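Local coordinates for protein L-amino acid deaminase (Proteus vulgaris, PDB 5I39) that binds FAD and probably catalyses the oxidative deamination of L-amino acids as a membrane-associated flavoenzyme, at residues R102-N107 against T114-Q119; A108-D113 against A194-K199; E91-H96 against I149-R154; P270-G275 against G291-S296. All blocks are in the same frame, centred on the assembly; numbering follows the deposited sequence.

Contact 1: residues R102-N107 against T114-Q119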
loop_
_atom_site.group_PDB
_atom_site.type_symbol
_atom_site.label_atom_id
_atom_site.label_comp_id
_atom_site.label_asym_id
_atom_site.label_seq_id
_atom_site.Cartn_x
_atom_site.Cartn_y
_atom_site.Cartn_z
ATOM N N ARG A 102 6.134 -8.697 7.964
ATOM C CA ARG A 102 7.243 -7.768 7.787
ATOM C C ARG A 102 6.917 -6.372 8.298
ATOM O O ARG A 102 7.779 -5.714 8.878
ATOM C CB ARG A 102 7.671 -7.758 6.333
ATOM C CG ARG A 102 8.267 -9.104 5.987
ATOM C CD ARG A 102 8.632 -9.228 4.550
ATOM N NE ARG A 102 9.151 -10.562 4.276
ATOM C CZ ARG A 102 9.843 -10.884 3.192
ATOM N NH1 ARG A 102 10.115 -9.962 2.265
ATOM N NH2 ARG A 102 10.273 -12.130 3.032
ATOM N N TRP A 103 5.679 -5.921 8.128
ATOM C CA TRP A 103 5.274 -4.671 8.766
ATOM C C TRP A 103 5.375 -4.747 10.288
ATOM O O TRP A 103 5.764 -3.767 10.920
ATOM C CB TRP A 103 3.880 -4.228 8.328
ATOM C CG TRP A 103 3.915 -3.455 7.046
ATOM C CD1 TRP A 103 3.537 -3.885 5.803
ATOM C CD2 TRP A 103 4.395 -2.116 6.878
ATOM N NE1 TRP A 103 3.745 -2.893 4.878
ATOM C CE2 TRP A 103 4.267 -1.794 5.509
ATOM C CE3 TRP A 103 4.907 -1.149 7.757
ATOM C CZ2 TRP A 103 4.640 -0.547 4.996
ATOM C CZ3 TRP A 103 5.271 0.091 7.248
ATOM C CH2 TRP A 103 5.137 0.380 5.879
ATOM N N ARG A 104 5.090 -5.910 10.870
ATOM C CA ARG A 104 5.279 -6.100 12.316
ATOM C C ARG A 104 6.737 -5.972 12.774
ATOM O O ARG A 104 6.991 -5.763 13.952
ATOM C CB ARG A 104 4.700 -7.441 12.772
ATOM C CG ARG A 104 3.183 -7.478 12.761
ATOM C CD ARG A 104 2.638 -8.713 13.444
ATOM N NE ARG A 104 2.797 -9.952 12.678
ATOM C CZ ARG A 104 1.921 -10.446 11.802
ATOM N NH1 ARG A 104 0.818 -9.780 11.480
ATOM N NH2 ARG A 104 2.166 -11.617 11.228
ATOM N N GLU A 105 7.680 -6.127 11.849
ATOM C CA GLU A 105 9.101 -5.896 12.107
ATOM C C GLU A 105 9.561 -4.465 11.818
ATOM O O GLU A 105 10.713 -4.130 12.094
ATOM C CB GLU A 105 9.934 -6.839 11.228
ATOM C CG GLU A 105 9.662 -8.322 11.451
ATOM C CD GLU A 105 10.266 -9.235 10.396
ATOM O OE1 GLU A 105 10.623 -8.768 9.301
ATOM O OE2 GLU A 105 10.360 -10.445 10.663
HETATM N N MSE A 106 8.701 -3.619 11.252
HETATM C CA MSE A 106 9.173 -2.389 10.601
HETATM C C MSE A 106 9.631 -1.321 11.562
HETATM O O MSE A 106 10.653 -0.686 11.315
HETATM C CB MSE A 106 8.118 -1.816 9.658
HETATM C CG MSE A 106 8.720 -0.866 8.619
HETATM SE SE MSE A 106 9.800 -1.799 7.270
HETATM C CE MSE A 106 8.302 -2.672 6.334
ATOM N N ASN A 107 8.901 -1.084 12.648
ATOM C CA ASN A 107 9.357 -0.081 13.615
ATOM C C ASN A 107 10.709 -0.457 14.217
ATOM O O ASN A 107 11.563 0.411 14.425
ATOM C CB ASN A 107 8.333 0.140 14.725
ATOM C CG ASN A 107 7.055 0.790 14.232
ATOM O OD1 ASN A 107 6.998 1.345 13.136
ATOM N ND2 ASN A 107 6.020 0.739 15.058
ATOM N N THR A 114 6.796 4.120 12.380
ATOM C CA THR A 114 6.173 4.271 11.064
ATOM C C THR A 114 4.674 4.560 11.151
ATOM O O THR A 114 4.058 4.854 10.128
ATOM C CB THR A 114 6.333 2.989 10.225
ATOM O OG1 THR A 114 5.628 1.911 10.859
ATOM C CG2 THR A 114 7.804 2.631 10.037
ATOM N N THR A 115 4.125 4.457 12.369
ATOM C CA THR A 115 2.688 4.358 12.713
ATOM C C THR A 115 2.100 2.960 12.533
ATOM O O THR A 115 0.928 2.762 12.854
ATOM C CB THR A 115 1.749 5.411 12.067
ATOM O OG1 THR A 115 1.585 5.162 10.665
ATOM C CG2 THR A 115 2.248 6.814 12.324
ATOM N N TYR A 116 2.885 1.979 12.083
ATOM C CA TYR A 116 2.336 0.635 11.957
ATOM C C TYR A 116 1.927 0.112 13.329
ATOM O O TYR A 116 2.698 0.212 14.295
ATOM C CB TYR A 116 3.291 -0.362 11.310
ATOM C CG TYR A 116 2.574 -1.658 10.975
ATOM C CD1 TYR A 116 1.743 -1.736 9.864
ATOM C CD2 TYR A 116 2.684 -2.785 11.788
ATOM C CE1 TYR A 116 1.052 -2.897 9.550
ATOM C CE2 TYR A 116 2.000 -3.956 11.483
ATOM C CZ TYR A 116 1.193 -4.009 10.359
ATOM O OH TYR A 116 0.523 -5.160 10.017
ATOM N N ARG A 117 0.716 -0.437 13.393
ATOM C CA ARG A 117 0.191 -1.075 14.594
ATOM C C ARG A 117 -0.486 -2.372 14.203
ATOM O O ARG A 117 -1.131 -2.449 13.156
ATOM C CB ARG A 117 -0.853 -0.185 15.276
ATOM C CG ARG A 117 -0.350 1.178 15.726
ATOM C CD ARG A 117 0.558 1.083 16.939
ATOM N NE ARG A 117 0.997 2.406 17.390
ATOM C CZ ARG A 117 2.038 3.089 16.908
ATOM N NH1 ARG A 117 2.807 2.585 15.946
ATOM N NH2 ARG A 117 2.323 4.285 17.410
ATOM N N THR A 118 -0.349 -3.382 15.054
ATOM C CA THR A 118 -1.182 -4.576 14.960
ATOM C C THR A 118 -2.453 -4.254 15.738
ATOM O O THR A 118 -2.427 -4.100 16.960
ATOM C CB THR A 118 -0.447 -5.811 15.488
ATOM O OG1 THR A 118 0.674 -6.071 14.637
ATOM C CG2 THR A 118 -1.339 -7.030 15.458
ATOM N N GLN A 119 -3.547 -4.131 14.997
ATOM C CA GLN A 119 -4.764 -3.475 15.460
ATOM C C GLN A 119 -5.974 -4.392 15.602
ATOM O O GLN A 119 -6.729 -4.273 16.571
ATOM C CB GLN A 119 -5.093 -2.361 14.472
ATOM C CG GLN A 119 -6.406 -1.652 14.715
ATOM C CD GLN A 119 -6.567 -0.496 13.767
ATOM O OE1 GLN A 119 -6.649 -0.691 12.555
ATOM N NE2 GLN A 119 -6.594 0.718 14.301
HETATM O O HOH W 1 0.039 -6.956 12.043
#
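Trp103 and Tyr116 pass each other with their CA atoms 6.9 Å apart, and the two backbones close to 6.0 Å between Asn107 CA and Thr114 CA, where the chain is folding back from helix 106-110 toward strand 117-123. Trp103 CB sits above the middle of one face of the Tyr116 ring, 3.4 Å from the ring centroid, in a CH-pi contact. The indole is turned only 24° from the phenol plane but slid aside, so the rings barely overlap; its NE1 is hydrogen-bonded to Met377 O on helix 376-392. At the other end Asn107 OD1 accepts two bonds, from Thr114 OG1 at 2.7 Å and from Thr114 N at 2.9 Å. The hydroxyl comes in close to the amide plane, tilted 18°, whereas the N-H arrives from well above it. Threonine suits this place because its hydroxyl gives to Asn107 and also accepts from Tyr116 N at 3.0 Å. Asn107 ND2 adds a weak bond to Tyr116 O. Nearer the surface, Arg104 pairs through NH1 with Asp180, and the same nitrogen gives to a water shared with Tyr116 OH and Thr118 OG1. The Thr114-Tyr116 bond makes an ST turn, Asn107 ties that turn to the start of helix 106-110, and the Trp103 side chain lies about 7 Å from the bound FAD.

Contact 2: residues A108-D113 against A194-K199; sequences AKVGID and AEYAKK
The Tyr196 ring receives Val110 CG2 over one face, 4.2 Å from the ring centroid and 18° off the ring normal. This CH-pi contact is displaced toward the rim on the CG side, and Val110 CG1 continues it by resting 3.9 Å from Tyr196 CD1. With CG1 anti to the backbone N (chi1 -178°), both methyls of the valine can meet the ring; valine suits the place because these two methyls branch from CB and can lie against the ring together. Lys109 O approaches the same ring obliquely. At the phenol end, Lys109 runs its extended chain across Tyr196 at about a right angle, bringing CE within 3.5 Å of Tyr196 OH. The methylenes do the touching, while the ammonium group continues to a salt bridge with Glu58. A water spans the remaining polar gap: it donates to Lys109 O at 2.7 Å and is hydrogen-bonded to Tyr196 OH, also at 2.7 Å. Tyrosine is well chosen here, since its ring packs against aliphatic groups and its hydroxyl reaches a carbonyl near the helix end through a single water. Tyr196 also touches Ile54 of helix 47-58, whose Leu48 binds FAD. The contact is thus surface helix-to-helix packing, joining the short helix 106-110 to helix 189-199 beside the Rossmann-type FAD-binding part of the fold.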
loop_
_atom_site.group_PDB
_atom_site.type_symbol
_atom_site.label_atom_id
_atom_site.label_comp_id
_atom_site.label_asym_id
_atom_site.label_seq_id
_atom_site.Cartn_x
_atom_site.Cartn_y
_atom_site.Cartn_z
ATOM N N ALA A 108 10.913 -1.748 14.466
ATOM C CA ALA A 108 12.205 -2.228 14.946
ATOM C C ALA A 108 13.306 -2.122 13.890
ATOM O O ALA A 108 14.468 -1.923 14.239
ATOM C CB ALA A 108 12.087 -3.656 15.448
ATOM N N LYS A 109 12.944 -2.262 12.617
ATOM C CA LYS A 109 13.910 -2.134 11.522
ATOM C C LYS A 109 14.371 -0.689 11.324
ATOM O O LYS A 109 15.541 -0.436 11.074
ATOM C CB LYS A 109 13.332 -2.682 10.216
ATOM C CG LYS A 109 14.317 -2.621 9.062
ATOM C CD LYS A 109 13.850 -3.399 7.853
ATOM C CE LYS A 109 14.910 -3.332 6.773
ATOM N NZ LYS A 109 14.583 -4.237 5.645
ATOM N N VAL A 110 13.443 0.254 11.406
ATOM C CA VAL A 110 13.790 1.663 11.215
ATOM C C VAL A 110 14.278 2.289 12.529
ATOM O O VAL A 110 15.130 3.175 12.522
ATOM C CB VAL A 110 12.605 2.456 10.622
ATOM C CG1 VAL A 110 12.983 3.908 10.370
ATOM C CG2 VAL A 110 12.139 1.815 9.320
ATOM N N GLY A 111 13.727 1.837 13.651
ATOM C CA GLY A 111 13.977 2.463 14.949
ATOM C C GLY A 111 13.245 3.785 15.127
ATOM O O GLY A 111 13.528 4.532 16.062
ATOM N N ILE A 112 12.304 4.062 14.221
ATOM C CA ILE A 112 11.456 5.248 14.237
ATOM C C ILE A 112 10.052 4.743 13.944
ATOM O O ILE A 112 9.861 3.872 13.088
ATOM C CB ILE A 112 11.887 6.284 13.173
ATOM C CG1 ILE A 112 13.314 6.771 13.471
ATOM C CG2 ILE A 112 10.916 7.462 13.127
ATOM C CD1 ILE A 112 13.931 7.647 12.401
ATOM N N ASP A 113 9.073 5.293 14.650
ATOM C CA ASP A 113 7.686 4.856 14.524
ATOM C C ASP A 113 7.149 5.167 13.122
ATOM O O ASP A 113 7.028 6.326 12.737
ATOM C CB ASP A 113 6.847 5.550 15.601
ATOM C CG ASP A 113 5.435 5.002 15.726
ATOM O OD1 ASP A 113 5.049 4.050 15.002
ATOM O OD2 ASP A 113 4.695 5.547 16.580
ATOM N N ALA A 194 10.919 6.613 3.375
ATOM C CA ALA A 194 11.787 7.395 2.484
ATOM C C ALA A 194 13.019 7.952 3.198
ATOM O O ALA A 194 14.125 7.902 2.654
ATOM C CB ALA A 194 11.012 8.527 1.840
ATOM N N GLU A 195 12.834 8.492 4.399
ATOM C CA GLU A 195 13.965 9.006 5.179
ATOM C C GLU A 195 14.933 7.877 5.521
ATOM O O GLU A 195 16.149 8.056 5.472
ATOM C CB GLU A 195 13.498 9.704 6.457
ATOM C CG GLU A 195 12.885 11.073 6.240
ATOM C CD GLU A 195 13.864 12.102 5.717
ATOM O OE1 GLU A 195 14.937 11.726 5.201
ATOM O OE2 GLU A 195 13.545 13.301 5.822
ATOM N N TYR A 196 14.384 6.715 5.858
ATOM C CA TYR A 196 15.200 5.538 6.127
ATOM C C TYR A 196 15.990 5.118 4.884
ATOM O O TYR A 196 17.186 4.852 4.972
ATOM C CB TYR A 196 14.320 4.402 6.632
ATOM C CG TYR A 196 15.037 3.090 6.843
ATOM C CD1 TYR A 196 15.906 2.902 7.918
ATOM C CD2 TYR A 196 14.829 2.025 5.974
ATOM C CE1 TYR A 196 16.547 1.685 8.117
ATOM C CE2 TYR A 196 15.461 0.809 6.159
ATOM C CZ TYR A 196 16.317 0.638 7.229
ATOM O OH TYR A 196 16.925 -0.590 7.387
ATOM N N ALA A 197 15.332 5.099 3.727
ATOM C CA ALA A 197 16.017 4.780 2.475
ATOM C C ALA A 197 17.189 5.733 2.229
ATOM O O ALA A 197 18.287 5.293 1.877
ATOM C CB ALA A 197 15.044 4.823 1.311
ATOM N N LYS A 198 16.961 7.031 2.427
ATOM C CA LYS A 198 18.036 8.021 2.300
ATOM C C LYS A 198 19.173 7.749 3.284
ATOM O O LYS A 198 20.350 7.808 2.914
ATOM C CB LYS A 198 17.508 9.440 2.497
ATOM C CG LYS A 198 16.630 9.942 1.362
ATOM C CD LYS A 198 15.939 11.250 1.712
ATOM C CE LYS A 198 16.910 12.418 1.824
ATOM N NZ LYS A 198 16.248 13.618 2.394
ATOM N N LYS A 199 18.829 7.432 4.527
ATOM C CA LYS A 199 19.828 7.091 5.532
ATOM C C LYS A 199 20.662 5.866 5.129
ATOM O O LYS A 199 21.864 5.814 5.391
ATOM C CB LYS A 199 19.153 6.862 6.877
ATOM C CG LYS A 199 20.125 6.636 8.020
ATOM C CD LYS A 199 19.391 6.376 9.320
ATOM C CE LYS A 199 20.323 5.784 10.367
ATOM N NZ LYS A 199 21.477 6.667 10.697
HETATM O O HOH W 2 17.837 -1.046 9.863
#

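Contact 3: residues E91-H96 against I149-R154; sequences ETFLLH and IPFKTR
Phe93 and Phe151 meet ring to ring, and the aromatic interaction is the whole of the direct contact. The edge of Phe93 is turned toward the face of Phe151 in an offset T-shaped pair, with centroids 5.7 Å apart and planes at 79°. The outer rim of Phe93 meets one flank of Phe151, its CD1-CE1 bond: Phe93 CE1 is 3.9 Å from Phe151 CE1, and Phe93 CZ is 3.9 Å from Phe151 CD1. In Phe93, CG stands anti to the backbone N (chi1 175°), which carries the ring away from helix 90-103 toward the loop. Phenylalanine suits both positions, being long enough to span the distance between a helix and a loop and asking for no polar partner.

Apolar and cationic neighbours complete the aromatic group. Helix 128-143 supplies Trp137 against Phe93 and Ile138 against Phe151, while Arg141 touches Phe151 and makes a cation-pi interaction with Phe93. Within its own segment, Thr153 N lies over the centre of the Phe151 ring, 4.3 Å above its plane.

Hydrogen bonding is left to the surroundings. Ile149 O is bonded to His97 NE2 on helix 90-103, the helix that carries Phe93, which gives the loop a polar attachment close to the ring pair, and Lys152 is joined through its backbone to Glu179.

Dispersion probably supplies most of the attraction between the touching carbons. The crossed orientation is favoured by electrostatics, since it places the slightly positive C-H rim of one ring against the electron-rich face of the other, and Arg141 may polarise the Phe93 ring.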
loop_
_atom_site.group_PDB
_atom_site.type_symbol
_atom_site.label_atom_id
_atom_site.label_comp_id
_atom_site.label_asym_id
_atom_site.label_seq_id
_atom_site.Cartn_x
_atom_site.Cartn_y
_atom_site.Cartn_z
ATOM N N GLU A 91 -3.648 -16.342 -5.000
ATOM C CA GLU A 91 -2.617 -15.618 -5.739
ATOM C C GLU A 91 -1.897 -14.577 -4.875
ATOM O O GLU A 91 -0.686 -14.409 -5.004
ATOM C CB GLU A 91 -3.211 -14.957 -6.993
ATOM C CG GLU A 91 -3.556 -15.931 -8.122
ATOM C CD GLU A 91 -4.819 -16.760 -7.896
ATOM O OE1 GLU A 91 -5.613 -16.451 -6.985
ATOM O OE2 GLU A 91 -5.033 -17.738 -8.637
ATOM N N THR A 92 -2.636 -13.899 -3.998
ATOM C CA THR A 92 -2.077 -12.813 -3.189
ATOM C C THR A 92 -2.110 -13.051 -1.680
ATOM O O THR A 92 -1.617 -12.207 -0.927
ATOM C CB THR A 92 -2.784 -11.483 -3.502
ATOM O OG1 THR A 92 -4.194 -11.648 -3.316
ATOM C CG2 THR A 92 -2.490 -11.042 -4.936
ATOM N N PHE A 93 -2.634 -14.187 -1.218
ATOM C CA PHE A 93 -2.741 -14.388 0.221
ATOM C C PHE A 93 -1.380 -14.278 0.914
ATOM O O PHE A 93 -1.229 -13.511 1.866
ATOM C CB PHE A 93 -3.387 -15.719 0.596
ATOM C CG PHE A 93 -3.376 -15.946 2.074
ATOM C CD1 PHE A 93 -4.320 -15.327 2.885
ATOM C CD2 PHE A 93 -2.348 -16.662 2.671
ATOM C CE1 PHE A 93 -4.278 -15.477 4.259
ATOM C CE2 PHE A 93 -2.296 -16.811 4.047
ATOM C CZ PHE A 93 -3.267 -16.222 4.842
ATOM N N LEU A 94 -0.398 -15.048 0.458
ATOM C CA LEU A 94 0.908 -15.039 1.125
ATOM C C LEU A 94 1.618 -13.691 0.994
ATOM O O LEU A 94 2.293 -13.251 1.913
ATOM C CB LEU A 94 1.792 -16.189 0.645
ATOM C CG LEU A 94 1.373 -17.570 1.158
ATOM C CD1 LEU A 94 2.217 -18.639 0.487
ATOM C CD2 LEU A 94 1.481 -17.696 2.676
ATOM N N LEU A 95 1.441 -13.026 -0.138
ATOM C CA LEU A 95 1.964 -11.680 -0.304
ATOM C C LEU A 95 1.478 -10.761 0.834
ATOM O O LEU A 95 2.250 -9.981 1.393
ATOM C CB LEU A 95 1.548 -11.145 -1.672
ATOM C CG LEU A 95 2.202 -9.860 -2.160
ATOM C CD1 LEU A 95 3.675 -10.060 -2.472
ATOM C CD2 LEU A 95 1.479 -9.379 -3.401
ATOM N N HIS A 96 0.204 -10.895 1.188
ATOM C CA HIS A 96 -0.382 -10.121 2.287
ATOM C C HIS A 96 -0.029 -10.642 3.677
ATOM O O HIS A 96 0.234 -9.858 4.588
ATOM C CB HIS A 96 -1.890 -10.048 2.114
ATOM C CG HIS A 96 -2.299 -9.169 0.986
ATOM N ND1 HIS A 96 -3.290 -8.226 1.108
ATOM C CD2 HIS A 96 -1.814 -9.048 -0.271
ATOM C CE1 HIS A 96 -3.420 -7.579 -0.033
ATOM N NE2 HIS A 96 -2.530 -8.052 -0.885
ATOM N N ILE A 149 4.152 -18.633 9.630
ATOM C CA ILE A 149 3.614 -17.450 10.309
ATOM C C ILE A 149 2.163 -17.788 10.695
ATOM O O ILE A 149 1.366 -18.105 9.808
ATOM C CB ILE A 149 3.639 -16.209 9.393
ATOM C CG1 ILE A 149 5.082 -15.823 9.047
ATOM C CG2 ILE A 149 2.937 -15.023 10.049
ATOM C CD1 ILE A 149 5.199 -15.000 7.783
ATOM N N PRO A 150 1.814 -17.743 12.000
ATOM C CA PRO A 150 0.459 -18.145 12.387
ATOM C C PRO A 150 -0.652 -17.295 11.770
ATOM O O PRO A 150 -0.515 -16.076 11.674
ATOM C CB PRO A 150 0.483 -18.001 13.912
ATOM C CG PRO A 150 1.903 -18.272 14.274
ATOM C CD PRO A 150 2.688 -17.609 13.183
ATOM N N PHE A 151 -1.730 -17.954 11.365
ATOM C CA PHE A 151 -2.927 -17.326 10.819
ATOM C C PHE A 151 -3.820 -16.962 11.995
ATOM O O PHE A 151 -4.009 -17.777 12.900
ATOM C CB PHE A 151 -3.593 -18.357 9.903
ATOM C CG PHE A 151 -4.798 -17.872 9.130
ATOM C CD1 PHE A 151 -4.797 -16.656 8.445
ATOM C CD2 PHE A 151 -5.916 -18.698 9.007
ATOM C CE1 PHE A 151 -5.902 -16.260 7.702
ATOM C CE2 PHE A 151 -7.016 -18.307 8.262
ATOM C CZ PHE A 151 -7.008 -17.089 7.607
ATOM N N LYS A 152 -4.358 -15.739 11.994
ATOM C CA LYS A 152 -5.087 -15.203 13.158
ATOM C C LYS A 152 -6.466 -14.631 12.829
ATOM O O LYS A 152 -6.977 -13.769 13.543
ATOM C CB LYS A 152 -4.210 -14.173 13.890
ATOM C CG LYS A 152 -2.906 -14.778 14.401
ATOM C CD LYS A 152 -2.380 -14.144 15.677
ATOM C CE LYS A 152 -1.319 -15.024 16.337
ATOM N NZ LYS A 152 -1.836 -15.814 17.489
ATOM N N THR A 153 -7.095 -15.170 11.792
ATOM C CA THR A 153 -8.416 -14.732 11.359
ATOM C C THR A 153 -9.450 -15.782 11.730
ATOM O O THR A 153 -9.255 -16.972 11.476
ATOM C CB THR A 153 -8.417 -14.477 9.856
ATOM O OG1 THR A 153 -7.421 -13.491 9.586
ATOM C CG2 THR A 153 -9.763 -13.970 9.377
ATOM N N ARG A 154 -10.556 -15.336 12.317
ATOM C CA ARG A 154 -11.566 -16.249 12.834
ATOM C C ARG A 154 -12.889 -15.531 13.036
ATOM O O ARG A 154 -12.937 -14.300 13.151
ATOM C CB ARG A 154 -11.085 -16.874 14.147
ATOM C CG ARG A 154 -10.747 -15.873 15.236
ATOM C CD ARG A 154 -10.021 -16.522 16.405
ATOM N NE ARG A 154 -9.500 -15.474 17.275
ATOM C CZ ARG A 154 -10.200 -14.816 18.200
ATOM N NH1 ARG A 154 -11.463 -15.137 18.475
ATOM N NH2 ARG A 154 -9.613 -13.840 18.886
#

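Contact 4: residues P270-G275 against G291-S296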
loop_
_atom_site.group_PDB
_atom_site.type_symbol
_atom_site.label_atom_id
_atom_site.label_comp_id
_atom_site.label_asym_id
_atom_site.label_seq_id
_atom_site.Cartn_x
_atom_site.Cartn_y
_atom_site.Cartn_z
ATOM N N PRO A 270 -13.085 10.099 23.325
ATOM C CA PRO A 270 -12.755 9.205 24.440
ATOM C C PRO A 270 -13.619 7.933 24.514
ATOM O O PRO A 270 -13.210 6.964 25.151
ATOM C CB PRO A 270 -12.964 10.088 25.679
ATOM C CG PRO A 270 -13.903 11.154 25.247
ATOM C CD PRO A 270 -13.646 11.382 23.788
ATOM N N THR A 271 -14.786 7.942 23.866
ATOM C CA THR A 271 -15.697 6.791 23.852
ATOM C C THR A 271 -15.732 6.017 22.525
ATOM O O THR A 271 -16.504 5.067 22.391
ATOM C CB THR A 271 -17.132 7.229 24.210
ATOM O OG1 THR A 271 -17.575 8.226 23.285
ATOM C CG2 THR A 271 -17.195 7.781 25.631
ATOM N N ALA A 272 -14.905 6.406 21.555
ATOM C CA ALA A 272 -14.789 5.658 20.298
ATOM C C ALA A 272 -14.255 4.248 20.582
ATOM O O ALA A 272 -13.514 4.052 21.547
ATOM C CB ALA A 272 -13.878 6.387 19.325
ATOM N N PRO A 273 -14.636 3.257 19.750
ATOM C CA PRO A 273 -14.323 1.867 20.096
ATOM C C PRO A 273 -12.903 1.396 19.776
ATOM O O PRO A 273 -12.534 0.298 20.188
ATOM C CB PRO A 273 -15.330 1.076 19.262
ATOM C CG PRO A 273 -15.538 1.914 18.055
ATOM C CD PRO A 273 -15.429 3.343 18.509
ATOM N N GLY A 274 -12.120 2.194 19.049
ATOM C CA GLY A 274 -10.815 1.748 18.582
ATOM C C GLY A 274 -10.935 0.781 17.427
ATOM O O GLY A 274 -12.033 0.440 16.982
ATOM N N GLY A 275 -9.782 0.344 16.940
ATOM C CA GLY A 275 -9.715 -0.726 15.966
ATOM C C GLY A 275 -10.108 -0.338 14.556
ATOM O O GLY A 275 -10.164 0.841 14.194
ATOM N N GLY A 291 -5.010 8.559 17.498
ATOM C CA GLY A 291 -6.395 8.574 17.970
ATOM C C GLY A 291 -7.399 9.259 17.060
ATOM O O GLY A 291 -8.584 9.275 17.373
ATOM N N THR A 292 -6.949 9.829 15.942
ATOM C CA THR A 292 -7.866 10.258 14.886
ATOM C C THR A 292 -8.401 9.004 14.188
ATOM O O THR A 292 -7.891 7.900 14.404
ATOM C CB THR A 292 -7.186 11.205 13.875
ATOM O OG1 THR A 292 -6.073 10.551 13.258
ATOM C CG2 THR A 292 -6.713 12.489 14.563
ATOM N N TYR A 293 -9.432 9.175 13.365
ATOM C CA TYR A 293 -10.064 8.058 12.662
ATOM C C TYR A 293 -10.165 8.299 11.169
ATOM O O TYR A 293 -10.755 9.292 10.724
ATOM C CB TYR A 293 -11.462 7.777 13.219
ATOM C CG TYR A 293 -11.446 6.986 14.501
ATOM C CD1 TYR A 293 -11.138 7.598 15.714
ATOM C CD2 TYR A 293 -11.724 5.619 14.506
ATOM C CE1 TYR A 293 -11.113 6.876 16.898
ATOM C CE2 TYR A 293 -11.703 4.886 15.684
ATOM C CZ TYR A 293 -11.396 5.518 16.876
ATOM O OH TYR A 293 -11.375 4.789 18.041
ATOM N N ALA A 294 -9.606 7.367 10.408
ATOM C CA ALA A 294 -9.824 7.294 8.978
ATOM C C ALA A 294 -11.193 6.673 8.722
ATOM O O ALA A 294 -11.597 5.743 9.413
ATOM C CB ALA A 294 -8.736 6.460 8.333
ATOM N N THR A 295 -11.904 7.199 7.733
ATOM C CA THR A 295 -13.205 6.659 7.334
ATOM C C THR A 295 -13.487 7.033 5.884
ATOM O O THR A 295 -12.840 7.906 5.330
ATOM C CB THR A 295 -14.342 7.171 8.258
ATOM O OG1 THR A 295 -15.599 6.609 7.857
ATOM C CG2 THR A 295 -14.445 8.695 8.239
ATOM N N SER A 296 -14.475 6.379 5.288
ATOM C CA SER A 296 -14.888 6.662 3.909
ATOM C C SER A 296 -16.164 5.893 3.594
ATOM O O SER A 296 -16.386 4.846 4.184
ATOM C CB SER A 296 -13.785 6.241 2.933
ATOM O OG SER A 296 -14.249 6.155 1.600
#
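Tyr293 reaches from strand 293-295 to the loop around Ala272 and Gly274, and its contacts with that loop lie at the far end of the ring. CB leads toward the loop, and CG stands anti to the carbonyl carbon (chi1 -80°), which directs the ring toward the loop. The first ring atom to meet it is CE1, 3.7 Å from Ala272 CB. CZ follows at 3.6 Å from the same methyl, which approaches the ring obliquely. Alanine fits because its side chain is just large enough to touch the phenol while letting the backbone come near. At the tip, Tyr293 OH lies 3.2 Å from Ala272 CB and accepts a hydrogen bond from Gly274 N, 2.9 Å away. That N-H comes in at the ring edge, near its plane, but the bond is bent, with an N-H...O angle of 130°. Gly274 suits its place because its phi of 75° favours glycine; beside the bond, Gly274 CA comes within 3.1 Å of Tyr293 OH. Phe335 packs edge-to-face with Tyr293 and also touches Ala272, so it bridges the two sides of the contact. A tyrosine hydroxyl thus holds the loop between strands 257-266 and 276-279 to a strand of the large mixed beta-sheet, the sheet that in the D-amino acid oxidase family typically belongs to the substrate-binding domain.

How the contacts relate
Contacts 1 and 3 are partly buried and share helix 90-103, but the first is rich in hydrogen bonds where the chain turns and the other relies on two aromatic rings. Contact 2 lies at the surface, and its polar link accordingly runs through water. It shares helix 106-110 with contact 1, and the two touch where Asn107 nears Asp113. Contact 4, also partly buried, stands apart from contact 2 but meets contact 1 where Gln119 packs on Gly275. Contacts 1, 3 and 4 reach the same large mixed sheet, whereas contact 2 joins helices. Contact 1 approaches the FAD more closely than contacts 3 and 4.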